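Local structure of beta-lactamase-like protein (Koribacter versatilis, 6B9V) at the interface of chains A and B. The protein hydrolyses diphosphate bonds as a metal-dependent PhnP-family enzyme of the metallo-beta-lactamase fold, cleaving reactive photoproducts of FAD. Numbering follows the deposited sequence. Chains: chain A/B, Beta-lactamase-like protein.

The interface of chains A and B. Residues chain A 59, 89, 92-93; chain B 16, 20-22.
A largely apolar patch of the two-fold symmetric interface between the two copies in the deposited assembly joins A:Pro92 and A:Leu93 to a loop of chain B carrying B:Met16, B:Thr20 and B:Ile21, and its symmetry twin repeats the contact with the chains exchanged. Chain B hides 67 Å² of A:Pro92, in the 3-10 helix 91-93, more than of any other residue of the patch. Two side chains meet the edge of its pyrrolidine ring: CG touches SD of B:Met16 at 3.6 Å, and CB touches the methyl CG2 of B:Thr20 at 3.7 Å. B:Ile21 instead lies over one face near CB and CG, the two side chains crossing at about a right angle. The methionine chain bends at chi2 and chi3 (-66° and 132°), which sets its thioether sulfur SD beside CG at the rim of the proline ring and also 3.6 Å from the carboxylate oxygen OD1 of A:Asp89, a van der Waals approach. B:Ile21 is the main insertion from the other side. With CG1 between the backbone N and the carbonyl carbon (chi1 58°) and the chain then extended, its CD1 methyl reaches in between A:Leu93, whose CG lies 3.6 Å away, and CE2 of the A:Phe59 ring, 3.9 Å away. The CD2 branch of A:Leu93 packs on CA of B:Gly22 at 3.8 Å. By fitting the chain B loop against helix 87-90 and the 3-10 helix 91-93, the patch contributes apolar contact to the deposited dimer and may steady this loop if the same pairing forms in solution.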
# COMPACT_ATOMS: atom_id res chain seq x y z
N PHE A 59 1.56 -3.41 -3.96
CA PHE A 59 1.12 -4.31 -5.01
C PHE A 59 0.20 -3.65 -6.05
O PHE A 59 0.36 -3.89 -7.24
CB PHE A 59 0.41 -5.54 -4.44
CG PHE A 59 -0.19 -6.41 -5.52
CD1 PHE A 59 0.63 -7.18 -6.34
CD2 PHE A 59 -1.55 -6.40 -5.77
CE1 PHE A 59 0.10 -7.94 -7.36
CE2 PHE A 59 -2.09 -7.17 -6.81
CZ PHE A 59 -1.27 -7.94 -7.59
N ASP A 89 -5.14 -5.77 -1.95
CA ASP A 89 -5.24 -5.21 -3.29
C ASP A 89 -5.21 -6.29 -4.36
O ASP A 89 -5.42 -5.99 -5.53
CB ASP A 89 -4.13 -4.19 -3.52
CG ASP A 89 -4.53 -2.81 -3.01
OD1 ASP A 89 -5.72 -2.44 -3.20
OD2 ASP A 89 -3.70 -2.10 -2.43
N PRO A 92 -9.47 -7.53 -6.58
CA PRO A 92 -10.18 -7.42 -7.87
C PRO A 92 -9.70 -8.40 -8.95
O PRO A 92 -10.37 -8.55 -9.97
CB PRO A 92 -9.89 -5.97 -8.31
CG PRO A 92 -9.37 -5.28 -7.09
CD PRO A 92 -8.66 -6.33 -6.30
N LEU A 93 -8.56 -9.05 -8.75
CA LEU A 93 -8.11 -10.07 -9.70
C LEU A 93 -8.62 -11.46 -9.32
O LEU A 93 -8.40 -12.43 -10.06
CB LEU A 93 -6.58 -10.10 -9.79
CG LEU A 93 -5.94 -8.84 -10.37
CD1 LEU A 93 -4.42 -8.96 -10.39
CD2 LEU A 93 -6.50 -8.52 -11.77
N MET B 16 -10.63 0.44 -4.07
CA MET B 16 -9.60 -0.16 -4.91
C MET B 16 -8.94 0.87 -5.84
O MET B 16 -8.18 0.51 -6.74
CB MET B 16 -10.18 -1.33 -5.70
CG MET B 16 -10.52 -2.55 -4.81
SD MET B 16 -9.05 -3.33 -4.05
CE MET B 16 -9.55 -3.49 -2.34
N THR B 20 -8.83 0.49 -11.43
CA THR B 20 -8.92 -0.78 -10.70
C THR B 20 -8.07 -1.77 -11.47
O THR B 20 -8.18 -1.87 -12.69
CB THR B 20 -10.37 -1.31 -10.61
OG1 THR B 20 -11.13 -0.50 -9.71
CG2 THR B 20 -10.40 -2.75 -10.10
N ILE B 21 -7.19 -2.49 -10.77
CA ILE B 21 -6.31 -3.42 -11.46
C ILE B 21 -7.11 -4.43 -12.27
O ILE B 21 -8.16 -4.90 -11.83
CB ILE B 21 -5.39 -4.15 -10.49
CG1 ILE B 21 -6.18 -4.91 -9.44
CG2 ILE B 21 -4.44 -3.16 -9.83
CD1 ILE B 21 -5.28 -5.75 -8.56
N GLY B 22 -6.63 -4.70 -13.48
CA GLY B 22 -7.21 -5.73 -14.31
C GLY B 22 -8.38 -5.24 -15.15
O GLY B 22 -8.84 -5.97 -16.01